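Local structure of 14L protein (Yaba-like disease virus, 4EKX) at residues N86-C91 and S103-K108; V35-G40 and A73-T78. The protein is a poxviral interleukin-18-binding protein that probably sequesters the host cytokine interleukin-18 and so blunts antiviral inflammation. The protein carries 2 engineered substitutions. All blocks are in the same frame, centred on the assembly; numbering follows the deposited sequence.

Contact 1: N86-C91 and S103-K108; sequences NEKLTC and SVILSK
Lys-88 lies across Ile-105 and Ser-103. Its CB sits 4.1 Å from CG1 of Ile-105. CG, anti to the backbone N (chi1 -176°), comes 4.1 Å from CB of Ser-103. The chain beyond is extended, and CE comes 3.4 Å from OG of Ser-103, so that the aliphatic part of the lysine, rather than its ammonium group, makes the contact. OG of Ser-103 lies between the backbone N and the carbonyl carbon of its own residue, on the side of this methylene. On the same face of the sheet, OG1 of Thr-90 packs against CB of Ser-103. The two segments run antiparallel where the hairpin of strands 89-94 and 100-104 gives way to a helix; in immunoglobulin-like terms this is the F-G hairpin, with 100-104 at the sheet edge within this chain. Leu-89 and Val-104 form a hydrogen-bonded pair: Leu-89 N to Val-104 O is 2.9 Å and nearly straight (171° at the hydrogen), while Val-104 N to Leu-89 O, also 2.9 Å, is more bent. Further toward Asn-86 the two segments are no longer joined by direct backbone hydrogen bonds, and a water bridges them, bound to Glu-87 O and accepting from Leu-106 N at 2.9 Å. Inside the sandwich, Leu-89 and Leu-106 cross at about a right angle, with CD1 to CD1 at 3.9 Å, and both touch Leu-21 of strand 18-26. Ile-105 spreads over the backbone instead, its CG2 against Asn-86 O and its CG1 near Glu-87 O. At the far end Ser-107 OG donates to Asn-86 OD1 over 2.8 Å, lying in the plane of the amide carbonyl with a C=O...OG angle of 151°; a weak second bond joins the same hydroxyl to Arg-85 O.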
ATOM      1  N   ASN D  86     -13.940 -14.179  15.024  1.00 48.92           N
ATOM      2  CA  ASN D  86     -15.387 -13.993  14.963  1.00 42.80           C
ATOM      3  C   ASN D  86     -15.853 -12.586  15.352  1.00 43.48           C
ATOM      4  O   ASN D  86     -17.046 -12.282  15.294  1.00 44.79           O
ATOM      5  CB  ASN D  86     -16.093 -15.034  15.836  1.00 47.12           C
ATOM      6  CG  ASN D  86     -15.893 -16.448  15.331  1.00 57.79           C
ATOM      7  OD1 ASN D  86     -15.699 -16.669  14.134  1.00 57.61           O
ATOM      8  ND2 ASN D  86     -15.941 -17.417  16.241  1.00 56.18           N
ATOM      9  N   GLU D  87     -14.905 -11.735  15.733  1.00 41.49           N
ATOM     10  CA  GLU D  87     -15.200 -10.384  16.203  1.00 41.81           C
ATOM     11  C   GLU D  87     -15.650  -9.495  15.049  1.00 43.66           C
ATOM     12  O   GLU D  87     -15.070  -9.540  13.962  1.00 38.67           O
ATOM     13  CB  GLU D  87     -13.949  -9.785  16.853  1.00 38.17           C
ATOM     14  CG  GLU D  87     -14.160  -8.462  17.568  1.00 43.18           C
ATOM     15  CD  GLU D  87     -14.830  -8.636  18.914  1.00 50.63           C
ATOM     16  OE1 GLU D  87     -14.225  -9.273  19.806  1.00 51.68           O
ATOM     17  OE2 GLU D  87     -15.966  -8.147  19.070  1.00 48.80           O
ATOM     18  N   LYS D  88     -16.690  -8.701  15.281  1.00 42.63           N
ATOM     19  CA  LYS D  88     -17.077  -7.682  14.304  1.00 38.21           C
ATOM     20  C   LYS D  88     -16.137  -6.484  14.394  1.00 37.62           C
ATOM     21  O   LYS D  88     -16.130  -5.763  15.391  1.00 40.14           O
ATOM     22  CB  LYS D  88     -18.530  -7.235  14.504  1.00 42.43           C
ATOM     23  CG  LYS D  88     -19.016  -6.235  13.443  1.00 41.02           C
ATOM     24  CD  LYS D  88     -20.484  -5.907  13.646  1.00 53.07           C
ATOM     25  CE  LYS D  88     -20.952  -4.829  12.685  1.00 53.87           C
ATOM     26  NZ  LYS D  88     -22.379  -4.482  12.908  1.00 58.38           N
ATOM     27  N   LEU D  89     -15.357  -6.264  13.336  1.00 35.79           N
ATOM     28  CA  LEU D  89     -14.365  -5.200  13.323  1.00 32.08           C
ATOM     29  C   LEU D  89     -14.836  -4.053  12.424  1.00 32.65           C
ATOM     30  O   LEU D  89     -15.124  -4.251  11.246  1.00 34.83           O
ATOM     31  CB  LEU D  89     -13.015  -5.738  12.841  1.00 33.10           C
ATOM     32  CG  LEU D  89     -12.523  -7.007  13.560  1.00 35.05           C
ATOM     33  CD1 LEU D  89     -11.267  -7.557  12.886  1.00 36.84           C
ATOM     34  CD2 LEU D  89     -12.261  -6.739  15.030  1.00 33.17           C
ATOM     35  N   THR D  90     -14.918  -2.858  12.989  1.00 30.71           N
ATOM     36  CA  THR D  90     -15.473  -1.724  12.255  1.00 30.09           C
ATOM     37  C   THR D  90     -14.438  -0.650  11.966  1.00 27.93           C
ATOM     38  O   THR D  90     -13.695  -0.241  12.854  1.00 29.36           O
ATOM     39  CB  THR D  90     -16.635  -1.090  13.046  1.00 30.40           C
ATOM     40  OG1 THR D  90     -17.676  -2.059  13.214  1.00 32.38           O
ATOM     41  CG2 THR D  90     -17.190   0.142  12.321  1.00 31.71           C
ATOM     42  N   CYS D  91     -14.379  -0.194  10.716  1.00 27.09           N
ATOM     43  CA  CYS D  91     -13.629   1.028  10.427  1.00 29.06           C
ATOM     44  C   CYS D  91     -14.561   2.219  10.212  1.00 29.46           C
ATOM     45  O   CYS D  91     -15.564   2.125   9.508  1.00 30.74           O
ATOM     46  CB  CYS D  91     -12.658   0.886   9.256  1.00 38.69           C
ATOM     47  SG  CYS D  91     -11.597   2.379   9.143  1.00 37.84           S
ATOM     48  N   SER D 103     -17.645  -2.731   8.114  1.00 32.48           N
ATOM     49  CA  SER D 103     -17.223  -3.727   9.086  1.00 34.72           C
ATOM     50  C   SER D 103     -16.933  -5.051   8.416  1.00 38.33           C
ATOM     51  O   SER D 103     -17.304  -5.272   7.263  1.00 38.39           O
ATOM     52  CB  SER D 103     -18.273  -3.896  10.191  1.00 43.55           C
ATOM     53  OG  SER D 103     -19.484  -4.418   9.674  1.00 47.42           O
ATOM     54  N   VAL D 104     -16.249  -5.922   9.148  1.00 30.59           N
ATOM     55  CA  VAL D 104     -15.928  -7.247   8.646  1.00 31.37           C
ATOM     56  C   VAL D 104     -15.796  -8.217   9.811  1.00 38.21           C
ATOM     57  O   VAL D 104     -15.373  -7.838  10.907  1.00 34.86           O
ATOM     58  CB  VAL D 104     -14.616  -7.235   7.809  1.00 36.20           C
ATOM     59  CG1 VAL D 104     -13.433  -6.781   8.657  1.00 35.44           C
ATOM     60  CG2 VAL D 104     -14.351  -8.610   7.193  1.00 37.13           C
ATOM     61  N   ILE D 105     -16.204  -9.458   9.567  1.00 37.57           N
ATOM     62  CA  ILE D 105     -15.953 -10.560  10.475  1.00 39.86           C
ATOM     63  C   ILE D 105     -15.076 -11.536   9.703  1.00 39.00           C
ATOM     64  O   ILE D 105     -15.522 -12.159   8.741  1.00 40.30           O
ATOM     65  CB  ILE D 105     -17.261 -11.234  10.922  1.00 41.07           C
ATOM     66  CG1 ILE D 105     -18.064 -10.274  11.803  1.00 45.91           C
ATOM     67  CG2 ILE D 105     -16.980 -12.556  11.669  1.00 46.44           C
ATOM     68  CD1 ILE D 105     -19.427 -10.793  12.191  1.00 50.50           C
ATOM     69  N   LEU D 106     -13.821 -11.644  10.120  1.00 37.71           N
ATOM     70  CA  LEU D 106     -12.824 -12.393   9.363  1.00 37.70           C
ATOM     71  C   LEU D 106     -13.175 -13.853   9.071  1.00 42.01           C
ATOM     72  O   LEU D 106     -12.947 -14.327   7.963  1.00 42.16           O
ATOM     73  CB  LEU D 106     -11.448 -12.269  10.027  1.00 39.58           C
ATOM     74  CG  LEU D 106     -10.971 -10.812   9.967  1.00 37.59           C
ATOM     75  CD1 LEU D 106      -9.749 -10.578  10.850  1.00 43.56           C
ATOM     76  CD2 LEU D 106     -10.697 -10.421   8.515  1.00 38.65           C
ATOM     77  N   SER D 107     -13.733 -14.567  10.045  1.00 44.87           N
ATOM     78  CA  SER D 107     -14.053 -15.978   9.829  1.00 48.70           C
ATOM     79  C   SER D 107     -14.970 -16.163   8.619  1.00 47.00           C
ATOM     80  O   SER D 107     -14.924 -17.195   7.950  1.00 51.62           O
ATOM     81  CB  SER D 107     -14.677 -16.607  11.083  1.00 46.53           C
ATOM     82  OG  SER D 107     -15.854 -15.912  11.465  1.00 49.96           O
ATOM     83  N   LYS D 108     -15.797 -15.163   8.344  1.00 46.10           N
ATOM     84  CA  LYS D 108     -16.713 -15.208   7.215  1.00 45.34           C
ATOM     85  C   LYS D 108     -15.964 -15.089   5.898  1.00 42.68           C
ATOM     86  O   LYS D 108     -16.301 -15.751   4.928  1.00 46.34           O
ATOM     87  CB  LYS D 108     -17.744 -14.090   7.317  1.00 47.48           C
ATOM     88  CG  LYS D 108     -18.722 -14.240   8.466  1.00 56.65           C
TER
HETATM   89  O   HOH W   1     -12.789 -10.641  12.690  1.00 37.38           O

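Contact 2: V35-G40 and A73-T78; sequences VYWIIG and ADLILT
The core of an immunoglobulin-like beta sandwich is closed here around its characteristic tryptophan, Trp-37, which reaches from strand 34-39 of one sheet to strand 72-78 of the other. The axes of the two short strand segments approach to 6.7 Å, their N-to-C directions 31° apart, packed face to face without backbone pairing. The indole NE1 donates to Ala-73 O at 2.9 Å, with 162° at the hydrogen. The acceptor lies near the ring plane, whereas the donor stands well above the plane of the Ala-73 carbonyl, a bond that, with Leu-75 on one face, limits the indole's rotation. The CB of Leu-75 sits 3.6 Å from the centroid of the five-membered ring, almost on the normal, a CH-pi contact. CG of Leu-75 is anti to the backbone N (chi1 -176°), and CD2 still lies over the indole, by CD2 and CE3 of Trp-37, where it meets Ile-39 CD1 tip to tip at 3.8 Å. At the other end Val-35 CG2 comes 3.4 Å from Ala-73 N, and Ala-73 CB packs against Val-35 O and Tyr-36 CA. Strand 18-26 flanks the indole with Leu-21 and Cys-23, strand 89-94 borders Val-35 and Ile-39, and on the outward side Tyr-36 and Ile-38 pack on the chain of another protein.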
ATOM      1  N   VAL D  35      -9.737   8.104   9.603  1.00 25.97           N
ATOM      2  CA  VAL D  35     -10.343   6.803   9.854  1.00 29.41           C
ATOM      3  C   VAL D  35      -9.665   6.107  11.033  1.00 27.61           C
ATOM      4  O   VAL D  35      -8.511   6.377  11.361  1.00 26.73           O
ATOM      5  CB  VAL D  35     -10.293   5.880   8.614  1.00 26.05           C
ATOM      6  CG1 VAL D  35     -11.138   6.462   7.466  1.00 26.33           C
ATOM      7  CG2 VAL D  35      -8.845   5.652   8.165  1.00 29.56           C
ATOM      8  N   TYR D  36     -10.409   5.230  11.692  1.00 26.17           N
ATOM      9  CA  TYR D  36      -9.828   4.401  12.754  1.00 27.87           C
ATOM     10  C   TYR D  36     -10.734   3.232  13.035  1.00 28.83           C
ATOM     11  O   TYR D  36     -11.874   3.176  12.558  1.00 28.55           O
ATOM     12  CB  TYR D  36      -9.636   5.197  14.040  1.00 26.51           C
ATOM     13  CG  TYR D  36     -10.920   5.789  14.565  1.00 29.10           C
ATOM     14  CD1 TYR D  36     -11.399   7.015  14.075  1.00 25.34           C
ATOM     15  CD2 TYR D  36     -11.661   5.135  15.553  1.00 29.95           C
ATOM     16  CE1 TYR D  36     -12.580   7.566  14.561  1.00 28.22           C
ATOM     17  CE2 TYR D  36     -12.846   5.681  16.033  1.00 30.54           C
ATOM     18  CZ  TYR D  36     -13.300   6.899  15.533  1.00 31.45           C
ATOM     19  OH  TYR D  36     -14.471   7.465  15.998  1.00 32.21           O
ATOM     20  N   TRP D  37     -10.226   2.310  13.844  1.00 28.02           N
ATOM     21  CA  TRP D  37     -10.919   1.067  14.101  1.00 28.72           C
ATOM     22  C   TRP D  37     -11.655   1.053  15.449  1.00 28.06           C
ATOM     23  O   TRP D  37     -11.217   1.678  16.423  1.00 29.38           O
ATOM     24  CB  TRP D  37      -9.913  -0.093  14.028  1.00 24.76           C
ATOM     25  CG  TRP D  37      -9.438  -0.361  12.609  1.00 28.50           C
ATOM     26  CD1 TRP D  37      -8.374   0.217  11.964  1.00 26.84           C
ATOM     27  CD2 TRP D  37     -10.039  -1.250  11.675  1.00 26.34           C
ATOM     28  NE1 TRP D  37      -8.273  -0.276  10.673  1.00 26.58           N
ATOM     29  CE2 TRP D  37      -9.289  -1.175  10.471  1.00 23.89           C
ATOM     30  CE3 TRP D  37     -11.145  -2.109  11.729  1.00 26.79           C
ATOM     31  CZ2 TRP D  37      -9.589  -1.953   9.355  1.00 28.65           C
ATOM     32  CZ3 TRP D  37     -11.454  -2.867  10.611  1.00 31.08           C
ATOM     33  CH2 TRP D  37     -10.678  -2.781   9.437  1.00 30.94           C
ATOM     34  N   ILE D  38     -12.787   0.348  15.466  1.00 26.08           N
ATOM     35  CA  ILE D  38     -13.517   0.032  16.691  1.00 29.65           C
ATOM     36  C   ILE D  38     -13.686  -1.484  16.722  1.00 33.35           C
ATOM     37  O   ILE D  38     -14.138  -2.090  15.743  1.00 33.30           O
ATOM     38  CB  ILE D  38     -14.896   0.721  16.738  1.00 33.65           C
ATOM     39  CG1 ILE D  38     -14.719   2.248  16.774  1.00 30.31           C
ATOM     40  CG2 ILE D  38     -15.703   0.223  17.955  1.00 37.91           C
ATOM     41  CD1 ILE D  38     -16.039   3.051  16.811  1.00 32.59           C
ATOM     42  N   ILE D  39     -13.286  -2.080  17.840  1.00 31.90           N
ATOM     43  CA  ILE D  39     -13.309  -3.533  18.019  1.00 34.35           C
ATOM     44  C   ILE D  39     -14.567  -3.884  18.790  1.00 38.28           C
ATOM     45  O   ILE D  39     -14.743  -3.469  19.941  1.00 36.00           O
ATOM     46  CB  ILE D  39     -12.080  -4.012  18.803  1.00 34.17           C
ATOM     47  CG1 ILE D  39     -10.798  -3.411  18.227  1.00 37.44           C
ATOM     48  CG2 ILE D  39     -12.001  -5.544  18.819  1.00 35.48           C
ATOM     49  CD1 ILE D  39     -10.613  -3.658  16.724  1.00 38.42           C
ATOM     50  N   GLY D  40     -15.454  -4.632  18.143  1.00 37.87           N
ATOM     51  CA  GLY D  40     -16.745  -4.934  18.720  1.00 37.80           C
ATOM     52  C   GLY D  40     -17.606  -3.687  18.790  1.00 40.59           C
ATOM     53  O   GLY D  40     -17.511  -2.804  17.933  1.00 39.31           O
ATOM     54  N   ALA D  73      -6.052   3.736   8.119  1.00 26.66           N
ATOM     55  CA  ALA D  73      -5.676   3.096   9.373  1.00 26.17           C
ATOM     56  C   ALA D  73      -5.579   1.607   9.136  1.00 22.89           C
ATOM     57  O   ALA D  73      -6.536   0.996   8.658  1.00 28.96           O
ATOM     58  CB  ALA D  73      -6.692   3.403  10.476  1.00 26.51           C
ATOM     59  N   ASP D  74      -4.431   1.026   9.463  1.00 30.20           N
ATOM     60  CA  ASP D  74      -4.293  -0.429   9.395  1.00 28.82           C
ATOM     61  C   ASP D  74      -4.506  -1.042  10.785  1.00 31.19           C
ATOM     62  O   ASP D  74      -4.076  -0.485  11.811  1.00 32.50           O
ATOM     63  CB  ASP D  74      -2.923  -0.852   8.851  1.00 32.05           C
ATOM     64  CG  ASP D  74      -2.722  -0.484   7.380  1.00 35.93           C
ATOM     65  OD1 ASP D  74      -3.689  -0.065   6.705  1.00 31.84           O
ATOM     66  OD2 ASP D  74      -1.579  -0.632   6.896  1.00 37.94           O
ATOM     67  N   LEU D  75      -5.166  -2.193  10.803  1.00 31.75           N
ATOM     68  CA  LEU D  75      -5.350  -2.947  12.036  1.00 28.85           C
ATOM     69  C   LEU D  75      -4.569  -4.252  11.891  1.00 33.06           C
ATOM     70  O   LEU D  75      -4.735  -4.986  10.910  1.00 34.28           O
ATOM     71  CB  LEU D  75      -6.835  -3.207  12.287  1.00 29.48           C
ATOM     72  CG  LEU D  75      -7.196  -3.909  13.604  1.00 32.23           C
ATOM     73  CD1 LEU D  75      -6.919  -3.002  14.807  1.00 33.30           C
ATOM     74  CD2 LEU D  75      -8.660  -4.333  13.579  1.00 42.55           C
ATOM     75  N   ILE D  76      -3.688  -4.511  12.849  1.00 35.10           N
ATOM     76  CA  ILE D  76      -2.797  -5.660  12.772  1.00 33.82           C
ATOM     77  C   ILE D  76      -3.176  -6.637  13.870  1.00 33.25           C
ATOM     78  O   ILE D  76      -3.237  -6.264  15.043  1.00 37.55           O
ATOM     79  CB  ILE D  76      -1.309  -5.263  12.939  1.00 41.08           C
ATOM     80  CG1 ILE D  76      -0.886  -4.269  11.861  1.00 42.09           C
ATOM     81  CG2 ILE D  76      -0.405  -6.497  12.898  1.00 40.07           C
ATOM     82  CD1 ILE D  76      -1.044  -2.836  12.270  1.00 45.10           C
ATOM     83  N   LEU D  77      -3.456  -7.875  13.472  1.00 39.39           N
ATOM     84  CA  LEU D  77      -3.845  -8.922  14.407  1.00 39.87           C
ATOM     85  C   LEU D  77      -2.721  -9.930  14.508  1.00 38.04           C
ATOM     86  O   LEU D  77      -2.200 -10.409  13.494  1.00 40.97           O
ATOM     87  CB  LEU D  77      -5.104  -9.653  13.932  1.00 38.09           C
ATOM     88  CG  LEU D  77      -6.455  -8.952  14.085  1.00 44.27           C
ATOM     89  CD1 LEU D  77      -6.505  -7.698  13.233  1.00 39.90           C
ATOM     90  CD2 LEU D  77      -7.582  -9.904  13.707  1.00 43.61           C
ATOM     91  N   THR D  78      -2.355 -10.247  15.743  1.00 43.11           N
ATOM     92  CA  THR D  78      -1.361 -11.265  16.026  1.00 45.08           C
ATOM     93  C   THR D  78      -1.899 -12.187  17.110  1.00 48.64           C
ATOM     94  O   THR D  78      -2.860 -11.846  17.809  1.00 46.62           O
ATOM     95  CB  THR D  78      -0.042 -10.647  16.510  1.00 44.52           C
ATOM     96  OG1 THR D  78      -0.310  -9.698  17.553  1.00 47.78           O
ATOM     97  CG2 THR D  78       0.674  -9.959  15.360  1.00 48.12           C
TER

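The centres of contacts 1 and 2 lie about 10 Å apart, and their strands 89-94 and 34-39 are neighbours in one sheet. Probable backbone hydrogen bonds join them directly: Thr-90 O to Ile-38 N at 2.8 Å and Lys-88 O to Gly-40 N at 3.1 Å. Leu-89 faces both Trp-37 and Ile-39, so the edge hairpin of contact 1 shares a core with the sheet-to-sheet packing of contact 2, and Leu-21 touches side chains of both. The Cys-23–Cys-91 disulfide ties the two sheets together beside the tryptophan. Contact 2 borders the partner protein through Tyr-36, whereas Val-104 of contact 1 packs on Val-13 of a second subunit.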